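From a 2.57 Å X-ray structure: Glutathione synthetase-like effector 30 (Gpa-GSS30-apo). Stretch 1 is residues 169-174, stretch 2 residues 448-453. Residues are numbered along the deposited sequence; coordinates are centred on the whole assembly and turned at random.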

ATOM      1  N   TYR A 169      -6.533  10.221  24.683  1.00 46.15           N
ATOM      2  CA  TYR A 169      -7.661  10.192  25.597  1.00 47.11           C
ATOM      3  C   TYR A 169      -8.187   8.777  25.856  1.00 47.08           C
ATOM      4  O   TYR A 169      -8.043   7.886  25.026  1.00 44.84           O
ATOM      5  CB  TYR A 169      -8.779  11.058  25.039  1.00 47.52           C
ATOM      6  CG  TYR A 169      -8.386  12.520  24.851  1.00 47.39           C
ATOM      7  CD1 TYR A 169      -7.806  12.944  23.676  1.00 45.31           C
ATOM      8  CD2 TYR A 169      -8.628  13.483  25.855  1.00 47.77           C
ATOM      9  CE1 TYR A 169      -7.469  14.271  23.491  1.00 46.40           C
ATOM     10  CE2 TYR A 169      -8.292  14.817  25.680  1.00 47.09           C
ATOM     11  CZ  TYR A 169      -7.709  15.211  24.494  1.00 46.75           C
ATOM     12  OH  TYR A 169      -7.342  16.521  24.262  1.00 46.35           O
ATOM     13  N   MET A 170      -8.768   8.602  27.039  1.00 49.34           N
ATOM     14  CA  MET A 170      -9.475   7.394  27.455  1.00 51.52           C
ATOM     15  C   MET A 170     -10.887   7.853  27.799  1.00 50.38           C
ATOM     16  O   MET A 170     -11.045   8.883  28.449  1.00 50.82           O
ATOM     17  CB  MET A 170      -8.818   6.795  28.714  1.00 56.06           C
ATOM     18  CG  MET A 170      -8.529   5.300  28.669  1.00 61.26           C
ATOM     19  SD  MET A 170      -6.791   4.838  28.347  1.00 68.05           S
ATOM     20  CE  MET A 170      -6.989   3.194  27.650  1.00 65.95           C
ATOM     21  N   ALA A 171     -11.907   7.126  27.349  1.00 49.58           N
ATOM     22  CA  ALA A 171     -13.254   7.260  27.926  1.00 50.33           C
ATOM     23  C   ALA A 171     -13.196   6.558  29.283  1.00 50.90           C
ATOM     24  O   ALA A 171     -12.797   5.405  29.350  1.00 49.84           O
ATOM     25  CB  ALA A 171     -14.313   6.644  27.025  1.00 50.02           C
ATOM     26  N   SER A 172     -13.543   7.262  30.358  1.00 52.73           N
ATOM     27  CA  SER A 172     -13.394   6.720  31.714  1.00 54.93           C
ATOM     28  C   SER A 172     -14.737   6.616  32.409  1.00 56.77           C
ATOM     29  O   SER A 172     -15.535   7.539  32.335  1.00 56.00           O
ATOM     30  CB  SER A 172     -12.477   7.622  32.519  1.00 55.37           C
ATOM     31  OG  SER A 172     -12.237   7.081  33.804  1.00 57.51           O
ATOM     32  N   GLN A 173     -14.953   5.506  33.103  1.00 60.16           N
ATOM     33  CA  GLN A 173     -16.220   5.205  33.764  1.00 65.64           C
ATOM     34  C   GLN A 173     -16.277   5.869  35.141  1.00 70.91           C
ATOM     35  O   GLN A 173     -15.654   5.390  36.091  1.00 71.46           O
ATOM     36  CB  GLN A 173     -16.403   3.677  33.904  1.00 66.23           C
ATOM     37  CG  GLN A 173     -17.850   3.206  34.062  1.00 67.82           C
ATOM     38  CD  GLN A 173     -17.985   1.686  33.904  1.00 68.05           C
ATOM     39  OE1 GLN A 173     -17.638   0.929  34.809  1.00 68.49           O
ATOM     40  NE2 GLN A 173     -18.483   1.234  32.745  1.00 65.83           N
ATOM     41  N   GLU A 174     -17.010   6.980  35.248  1.00 76.18           N
ATOM     42  CA  GLU A 174     -17.312   7.598  36.558  1.00 81.70           C
ATOM     43  C   GLU A 174     -18.338   6.732  37.303  1.00 84.67           C
ATOM     44  O   GLU A 174     -18.831   5.750  36.746  1.00 83.32           O
ATOM     45  CB  GLU A 174     -17.850   9.031  36.386  1.00 84.40           C
ATOM     46  CG  GLU A 174     -16.821  10.098  36.039  1.00 85.18           C
ATOM     47  CD  GLU A 174     -17.395  11.509  36.162  1.00 88.89           C
ATOM     48  OE1 GLU A 174     -18.643  11.659  36.073  1.00 92.66           O
ATOM     49  OE2 GLU A 174     -16.611  12.473  36.362  1.00 89.57           O
ATOM     50  N   LYS A 448      -6.318   6.787  39.322  1.00 66.92           N
ATOM     51  CA  LYS A 448      -6.372   5.728  38.331  1.00 68.00           C
ATOM     52  C   LYS A 448      -7.713   5.817  37.634  1.00 68.62           C
ATOM     53  O   LYS A 448      -8.738   5.979  38.285  1.00 73.32           O
ATOM     54  CB  LYS A 448      -6.220   4.367  39.008  1.00 69.95           C
ATOM     55  CG  LYS A 448      -6.102   3.187  38.055  1.00 70.33           C
ATOM     56  CD  LYS A 448      -5.869   1.896  38.850  1.00 72.44           C
ATOM     57  CE  LYS A 448      -5.556   0.720  37.929  1.00 72.24           C
ATOM     58  NZ  LYS A 448      -5.245  -0.514  38.698  1.00 73.04           N
ATOM     59  N   LEU A 449      -7.723   5.738  36.317  1.00 67.71           N
ATOM     60  CA  LEU A 449      -8.974   5.821  35.563  1.00 69.98           C
ATOM     61  C   LEU A 449      -9.581   4.432  35.381  1.00 71.54           C
ATOM     62  O   LEU A 449      -8.865   3.442  35.203  1.00 70.39           O
ATOM     63  CB  LEU A 449      -8.728   6.499  34.215  1.00 70.28           C
ATOM     64  CG  LEU A 449      -8.119   7.909  34.387  1.00 71.60           C
ATOM     65  CD1 LEU A 449      -7.721   8.491  33.046  1.00 71.00           C
ATOM     66  CD2 LEU A 449      -9.040   8.847  35.173  1.00 72.74           C
ATOM     67  N   ARG A 450     -10.906   4.361  35.450  1.00 73.35           N
ATOM     68  CA  ARG A 450     -11.627   3.108  35.243  1.00 74.37           C
ATOM     69  C   ARG A 450     -12.001   3.058  33.764  1.00 70.96           C
ATOM     70  O   ARG A 450     -12.942   3.720  33.346  1.00 71.52           O
ATOM     71  CB  ARG A 450     -12.856   3.017  36.175  1.00 79.35           C
ATOM     72  CG  ARG A 450     -12.585   3.481  37.628  1.00 82.93           C
ATOM     73  CD  ARG A 450     -13.249   2.665  38.748  1.00 86.19           C
ATOM     74  NE  ARG A 450     -14.668   2.330  38.532  1.00 88.36           N
ATOM     75  CZ  ARG A 450     -15.142   1.183  38.026  1.00 89.71           C
ATOM     76  NH1 ARG A 450     -14.326   0.206  37.620  1.00 90.11           N
ATOM     77  NH2 ARG A 450     -16.465   1.011  37.901  1.00 90.00           N
ATOM     78  N   PRO A 451     -11.249   2.299  32.950  1.00 69.01           N
ATOM     79  CA  PRO A 451     -11.374   2.493  31.505  1.00 67.48           C
ATOM     80  C   PRO A 451     -12.482   1.658  30.848  1.00 65.89           C
ATOM     81  O   PRO A 451     -12.767   0.548  31.296  1.00 67.88           O
ATOM     82  CB  PRO A 451      -9.992   2.066  30.997  1.00 66.68           C
ATOM     83  CG  PRO A 451      -9.533   1.025  31.981  1.00 67.89           C
ATOM     84  CD  PRO A 451     -10.344   1.172  33.248  1.00 69.56           C
ATOM     85  N   MET A 452     -13.075   2.206  29.785  1.00 63.20           N
ATOM     86  CA  MET A 452     -14.143   1.567  29.008  1.00 61.53           C
ATOM     87  C   MET A 452     -13.606   0.320  28.319  1.00 58.47           C
ATOM     88  O   MET A 452     -12.598   0.371  27.625  1.00 59.23           O
ATOM     89  CB  MET A 452     -14.683   2.549  27.966  1.00 62.86           C
ATOM     90  CG  MET A 452     -15.857   2.054  27.129  1.00 65.94           C
ATOM     91  SD  MET A 452     -16.185   3.038  25.672  1.00 69.97           S
ATOM     92  CE  MET A 452     -14.733   2.645  24.702  1.00 67.06           C
ATOM     93  N   VAL A 453     -14.289  -0.796  28.518  1.00 57.34           N
ATOM     94  CA  VAL A 453     -13.908  -2.074  27.962  1.00 55.41           C
ATOM     95  C   VAL A 453     -14.929  -2.414  26.887  1.00 55.09           C
ATOM     96  O   VAL A 453     -16.133  -2.379  27.114  1.00 56.46           O
ATOM     97  CB  VAL A 453     -13.868  -3.164  29.056  1.00 55.88           C
ATOM     98  CG1 VAL A 453     -13.696  -4.550  28.454  1.00 55.79           C
ATOM     99  CG2 VAL A 453     -12.743  -2.874  30.036  1.00 55.49           C
TER

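How do the two backbones meet? Residues 169–173 form the end of a strand that begins earlier in the chain, while 448–453 adopt no regular helix or strand. The touching parts run 88° apart from end to end, and the backbones are joined by a single beta bridge, between Ser-172 and Pro-451, whose CA atoms lie 4.7 Å apart. Two hydrogen bonds flank that pair. Gln-173 N donates to Arg-450 O at 2.7 Å, with an N-H...acceptor angle of 178°, so the hydrogen points almost straight at the carbonyl oxygen. Met-452 N donates to Ala-171 O at 3.2 Å and 157°, a longer and more bent bond. Proline has no amide hydrogen to give, and neither bond asks for one: on its side they use Arg-450 O and Met-452 N, from the residues before and after it.

What else gathers at the carbonyl of Arg-450? Besides the strong bond from Gln-173, this oxygen receives a weak hydrogen bond from the hydroxyl of Ser-172, with OG 3.5 Å from Arg-450 O. The CA of Ser-172 also approaches Arg-450 O at 3.4 Å in a CA-H...O contact with an angle of 130° at the hydrogen, well short of linear. The amide of Gln-173 is thus the main donor, and Ser-172 adds two weaker contacts to the same electron-rich oxygen, one from its hydroxyl and one from its CA hydrogen.

Which apolar groups pack together? Ala-171 and Met-452, partners in the longer backbone hydrogen bond, also bring their side chains together, CB to CB at 4.2 Å; both residues are buried. The CA-to-CB bond of Met-170 points toward the second stretch, and its CG comes within 4.2 Å of Pro-451 CB, even though the proline's own CA-to-CB bond points away from the strand. Leu-449 points its CB toward the strand and meets a polar neighbour, Ser-172 OG lying 3.6 Å from Leu-449 CB. That approach is van der Waals packing.

Do the long polar side chains reinforce the backbone bonds? Gln-173 and Arg-450 have the largest areas covered by the other stretch, 69 and 77 Å², and their ends draw near: Gln-173 OE1 is 3.3 Å from Arg-450 NH2. A carbonyl oxygen beside a guanidinium is electrostatically favourable, but the angle is poor and the pair is not hydrogen-bonded. The amide nitrogen NE2 of Gln-173 is hydrogen-bonded elsewhere in the structure. Between these two residues, the hydrogen bond is the one made by the backbone.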